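Local coordinates for DNA replication and repair protein RecF (Caldanaerobacter subterraneus subsp. tengcongensis, PDB 5Z69), which binds ATP, probably binds single-stranded DNA, and acts as a recombination mediator in the RecFOR pathway, where its ATP-dependent conformational change serves as a switch in DNA repair, at residues A[15-20]-A[67-72]. Sequence-based numbering, arbitrary orientation. Where two conformers were deposited one is given.
Sequences VDNFRN and LVKFDE. With AGS (phosphothiophosphoric acid-adenylate ester), chain C.
Two backbone hydrogen bonds tie R19 and N17 to L67 and K69, bridging F18 with V68. R19 N reaches L67 O at 2.7 Å, nearly straight at 170°; K69 N meets N17 O at 2.9 Å, from above the carbonyl plane. The bridged loops present an adenine site of the P-loop ATPase fold: V68 O accepts from AGS N6 at 2.6 Å, and F70 N donates to AGS N1 at 3.1 Å. In one of its two conformers, the F70 ring lies with one face over the base, AGS N1 3.2 Å above its centre. A bend at chi2 (-79°) turns R19 CD toward the base. R19 NH1 donates to AGS N7 (3.2 Å, 164°), and R19 NE forms a salt bridge with E48 of helix 43-55. An alanine at R19 would probably leave AGS N7 without this donor and the E48 carboxylate without its mate. N17 ND2 donates to a water that donates to E72 OE2. L67 CD2 lies over one guanidinium face, 3.2 Å from R19 NH2, and F18 CE1 touches L67 CD1 at 3.6 Å. N7 is common to both purines, but guanine would probably set its O6 against V68 O and its N1-H against F70 N.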
ATOM      1  N   VAL A  15     -35.376  25.899  -9.290  1.00 21.17           N
ATOM      2  CA  VAL A  15     -34.372  25.618 -10.306  1.00 22.29           C
ATOM      3  C   VAL A  15     -34.649  26.370 -11.604  1.00 28.28           C
ATOM      4  O   VAL A  15     -35.750  26.351 -12.126  1.00 26.27           O
ATOM      5  CB  VAL A  15     -34.262  24.102 -10.586  1.00 30.87           C
ATOM      6  CG1 VAL A  15     -33.626  23.388  -9.387  1.00 31.33           C
ATOM      7  CG2 VAL A  15     -35.643  23.503 -10.882  1.00 22.93           C
ATOM      8  N   ASP A  16     -33.621  27.033 -12.116  1.00 25.71           N
ATOM      9  CA  ASP A  16     -33.741  27.864 -13.304  1.00 28.78           C
ATOM     10  C   ASP A  16     -32.616  27.508 -14.294  1.00 29.81           C
ATOM     11  O   ASP A  16     -31.446  27.675 -13.978  1.00 23.09           O
ATOM     12  CB  ASP A  16     -33.692  29.345 -12.894  1.00 25.80           C
ATOM     13  CG  ASP A  16     -33.884  30.301 -14.068  1.00 39.74           C
ATOM     14  OD1 ASP A  16     -34.293  29.843 -15.165  1.00 31.02           O
ATOM     15  OD2 ASP A  16     -33.622  31.515 -13.872  1.00 28.78           O
ATOM     16  N   ASN A  17     -32.976  27.021 -15.480  1.00 28.20           N
ATOM     17  CA  ASN A  17     -31.994  26.539 -16.475  1.00 24.51           C
ATOM     18  C   ASN A  17     -31.051  25.476 -15.928  1.00 25.89           C
ATOM     19  O   ASN A  17     -29.884  25.388 -16.346  1.00 28.50           O
ATOM     20  CB  ASN A  17     -31.151  27.685 -17.036  1.00 31.26           C
ATOM     21  CG  ASN A  17     -31.967  28.671 -17.852  1.00 37.73           C
ATOM     22  OD1 ASN A  17     -32.976  28.312 -18.455  1.00 32.19           O
ATOM     23  ND2 ASN A  17     -31.531  29.919 -17.870  1.00 30.66           N
ATOM     24  N   PHE A  18     -31.527  24.679 -14.980  1.00 26.44           N
ATOM     25  CA  PHE A  18     -30.670  23.638 -14.455  1.00 24.04           C
ATOM     26  C   PHE A  18     -30.908  22.349 -15.237  1.00 26.56           C
ATOM     27  O   PHE A  18     -32.011  21.820 -15.218  1.00 26.25           O
ATOM     28  CB  PHE A  18     -30.898  23.417 -12.953  1.00 24.91           C
ATOM     29  CG  PHE A  18     -29.878  22.500 -12.334  1.00 27.31           C
ATOM     30  CD1 PHE A  18     -28.701  23.010 -11.799  1.00 25.47           C
ATOM     31  CD2 PHE A  18     -30.072  21.129 -12.327  1.00 23.67           C
ATOM     32  CE1 PHE A  18     -27.752  22.174 -11.230  1.00 27.14           C
ATOM     33  CE2 PHE A  18     -29.112  20.272 -11.760  1.00 25.01           C
ATOM     34  CZ  PHE A  18     -27.952  20.802 -11.214  1.00 24.09           C
ATOM     35  N   ARG A  19     -29.874  21.869 -15.933  1.00 31.64           N
ATOM     36  CA  ARG A  19     -29.981  20.659 -16.754  1.00 37.39           C
ATOM     37  C   ARG A  19     -31.232  20.709 -17.662  1.00 25.73           C
ATOM     38  O   ARG A  19     -31.482  21.715 -18.314  1.00 38.59           O
ATOM     39  CB  ARG A  19     -30.013  19.410 -15.861  1.00 40.80           C
ATOM     40  CG  ARG A  19     -28.717  19.130 -15.081  1.00 40.64           C
ATOM     41  CD  ARG A  19     -27.628  18.462 -15.947  1.00 33.40           C
ATOM     42  NE  ARG A  19     -26.596  17.858 -15.113  1.00 28.58           N
ATOM     43  CZ  ARG A  19     -25.541  17.184 -15.581  1.00 35.62           C
ATOM     44  NH1 ARG A  19     -25.344  17.025 -16.883  1.00 27.48           N
ATOM     45  NH2 ARG A  19     -24.666  16.667 -14.744  1.00 28.27           N
ATOM     46  N   ASN A  20     -32.027  19.642 -17.666  1.00 29.85           N
ATOM     47  CA  ASN A  20     -33.259  19.576 -18.426  1.00 30.51           C
ATOM     48  C   ASN A  20     -34.455  20.010 -17.579  1.00 33.61           C
ATOM     49  O   ASN A  20     -35.595  19.911 -18.029  1.00 39.63           O
ATOM     50  CB  ASN A  20     -33.488  18.143 -18.952  1.00 32.61           C
ATOM     51  CG  ASN A  20     -34.063  17.206 -17.888  1.00 43.46           C
ATOM     52  OD1 ASN A  20     -33.656  17.239 -16.718  1.00 39.47           O
ATOM     53  ND2 ASN A  20     -35.030  16.389 -18.284  1.00 39.12           N
ATOM     54  N   LEU A  67     -24.002  21.593 -16.307  1.00 31.51           N
ATOM     55  CA  LEU A  67     -25.289  21.719 -15.609  1.00 28.29           C
ATOM     56  C   LEU A  67     -26.166  22.815 -16.198  1.00 29.57           C
ATOM     57  O   LEU A  67     -27.371  22.926 -15.873  1.00 27.84           O
ATOM     58  CB  LEU A  67     -25.085  22.005 -14.116  1.00 34.15           C
ATOM     59  CG  LEU A  67     -24.093  21.139 -13.344  1.00 42.86           C
ATOM     60  CD1 LEU A  67     -24.383  21.218 -11.858  1.00 34.09           C
ATOM     61  CD2 LEU A  67     -24.148  19.720 -13.828  1.00 44.42           C
ATOM     62  N   VAL A  68     -25.572  23.666 -17.026  1.00 33.24           N
ATOM     63  CA  VAL A  68     -26.371  24.723 -17.659  1.00 40.95           C
ATOM     64  C   VAL A  68     -27.281  24.100 -18.718  1.00 31.66           C
ATOM     65  O   VAL A  68     -26.813  23.307 -19.541  1.00 30.90           O
ATOM     66  CB  VAL A  68     -25.500  25.823 -18.333  1.00 38.42           C
ATOM     67  CG1 VAL A  68     -26.406  26.900 -18.941  1.00 32.85           C
ATOM     68  CG2 VAL A  68     -24.509  26.444 -17.350  1.00 31.20           C
ATOM     69  N   LYS A  69     -28.564  24.446 -18.694  1.00 34.32           N
ATOM     70  CA  LYS A  69     -29.502  24.038 -19.735  1.00 38.10           C
ATOM     71  C   LYS A  69     -28.911  24.366 -21.111  1.00 40.77           C
ATOM     72  O   LYS A  69     -28.375  25.458 -21.290  1.00 32.46           O
ATOM     73  CB  LYS A  69     -30.850  24.735 -19.548  1.00 35.53           C
ATOM     74  CG  LYS A  69     -31.866  24.482 -20.657  1.00 36.57           C
ATOM     75  CD  LYS A  69     -33.025  25.457 -20.532  1.00 42.98           C
ATOM     76  CE  LYS A  69     -34.004  25.377 -21.696  1.00 56.15           C
ATOM     77  NZ  LYS A  69     -35.107  26.373 -21.493  1.00 62.67           N
ATOM     78  N   PHE A  70     -28.973  23.393 -22.028  1.00 50.00           N
ATOM     79  CA  PHE A  70     -28.423  23.547 -23.376  0.51 46.45           C
ATOM     80  C   PHE A  70     -28.856  24.870 -24.013  1.00 41.52           C
ATOM     81  O   PHE A  70     -30.045  25.210 -24.062  1.00 39.04           O
ATOM     82  CB  PHE A  70     -28.831  22.367 -24.271  0.51 47.23           C
ATOM     83  CG  PHE A  70     -28.312  21.023 -23.796  0.51 43.44           C
ATOM     84  CD1 PHE A  70     -27.114  20.924 -23.110  0.51 44.06           C
ATOM     85  CD2 PHE A  70     -29.031  19.862 -24.043  0.51 38.16           C
ATOM     86  CE1 PHE A  70     -26.644  19.691 -22.675  0.51 39.20           C
ATOM     87  CE2 PHE A  70     -28.567  18.633 -23.610  0.51 42.60           C
ATOM     88  CZ  PHE A  70     -27.375  18.549 -22.926  0.51 41.97           C
ATOM     89  N   ASP A  71     -27.853  25.619 -24.466  1.00 43.34           N
ATOM     90  CA  ASP A  71     -28.012  26.913 -25.142  1.00 46.99           C
ATOM     91  C   ASP A  71     -28.377  28.083 -24.240  1.00 55.44           C
ATOM     92  O   ASP A  71     -28.707  29.163 -24.734  1.00 51.66           O
ATOM     93  CB  ASP A  71     -29.051  26.814 -26.258  1.00 56.21           C
ATOM     94  CG  ASP A  71     -28.453  26.335 -27.554  1.00 69.32           C
ATOM     95  OD1 ASP A  71     -28.910  26.799 -28.623  1.00 79.76           O
ATOM     96  OD2 ASP A  71     -27.512  25.505 -27.495  1.00 65.60           O
ATOM     97  N   GLU A  72     -28.323  27.894 -22.927  1.00 36.48           N
ATOM     98  CA  GLU A  72     -28.582  29.023 -22.043  1.00 32.15           C
ATOM     99  C   GLU A  72     -27.250  29.568 -21.566  1.00 30.72           C
ATOM    100  O   GLU A  72     -26.224  28.985 -21.835  1.00 32.55           O
ATOM    101  CB  GLU A  72     -29.479  28.610 -20.879  1.00 30.96           C
ATOM    102  CG  GLU A  72     -30.859  28.166 -21.328  1.00 36.38           C
ATOM    103  CD  GLU A  72     -31.665  29.282 -22.004  1.00 50.93           C
ATOM    104  OE1 GLU A  72     -32.586  28.949 -22.785  1.00 53.56           O
ATOM    105  OE2 GLU A  72     -31.397  30.480 -21.743  1.00 43.29           O
TER
HETATM  106  PG  AGS C 401     -31.580   8.604 -12.831  1.00103.17           P
HETATM  107  S1G AGS C 401     -32.530   8.238 -11.163  1.00 90.99           S
HETATM  108  O2G AGS C 401     -31.852   7.442 -13.844  1.00 75.11           O
HETATM  109  O3G AGS C 401     -30.058   8.605 -12.487  1.00 72.41           O
HETATM  110  PB  AGS C 401     -32.869  10.184 -14.790  1.00 56.28           P
HETATM  111  O1B AGS C 401     -34.211  10.792 -14.551  1.00 58.29           O
HETATM  112  O2B AGS C 401     -32.984   8.799 -15.449  1.00 61.66           O
HETATM  113  O3B AGS C 401     -32.023  10.004 -13.427  1.00 47.47           O
HETATM  114  PA  AGS C 401     -31.415  12.486 -15.504  1.00 48.19           P
HETATM  115  O1A AGS C 401     -32.115  13.093 -14.281  1.00 52.33           O
HETATM  116  O2A AGS C 401     -29.938  12.250 -15.432  1.00 35.65           O
HETATM  117  O3A AGS C 401     -32.102  11.087 -15.854  1.00 86.42           O
HETATM  118  O5' AGS C 401     -31.740  13.327 -16.767  1.00 69.04           O
HETATM  119  C5' AGS C 401     -30.711  13.648 -17.660  1.00 66.83           C
HETATM  120  C4' AGS C 401     -31.421  14.048 -18.915  1.00 65.87           C
HETATM  121  O4' AGS C 401     -31.272  15.473 -19.106  1.00 50.36           O
HETATM  122  C3' AGS C 401     -30.869  13.386 -20.173  1.00 65.90           C
HETATM  123  O3' AGS C 401     -31.914  13.144 -21.109  1.00 62.49           O
HETATM  124  C2' AGS C 401     -29.817  14.394 -20.644  1.00 69.72           C
HETATM  125  O2' AGS C 401     -29.621  14.359 -22.054  1.00 69.67           O
HETATM  126  C1' AGS C 401     -30.446  15.729 -20.225  1.00 64.71           C
HETATM  127  N9  AGS C 401     -29.475  16.749 -19.867  1.00 57.69           N
HETATM  128  C8  AGS C 401     -28.286  16.580 -19.198  1.00 54.04           C
HETATM  129  N7  AGS C 401     -27.601  17.684 -19.043  1.00 56.32           N
HETATM  130  C5  AGS C 401     -28.387  18.652 -19.643  1.00 57.94           C
HETATM  131  C6  AGS C 401     -28.224  20.039 -19.824  1.00 60.82           C
HETATM  132  N6  AGS C 401     -27.166  20.721 -19.375  1.00 61.07           N
HETATM  133  N1  AGS C 401     -29.190  20.709 -20.492  1.00 66.86           N
HETATM  134  C2  AGS C 401     -30.252  20.029 -20.937  1.00 62.25           C
HETATM  135  N3  AGS C 401     -30.517  18.725 -20.829  1.00 58.73           N
HETATM  136  C4  AGS C 401     -29.540  18.092 -20.165  1.00 57.09           C
HETATM  137  O   HOH W   1     -32.742  32.113 -19.594  1.00 43.32           O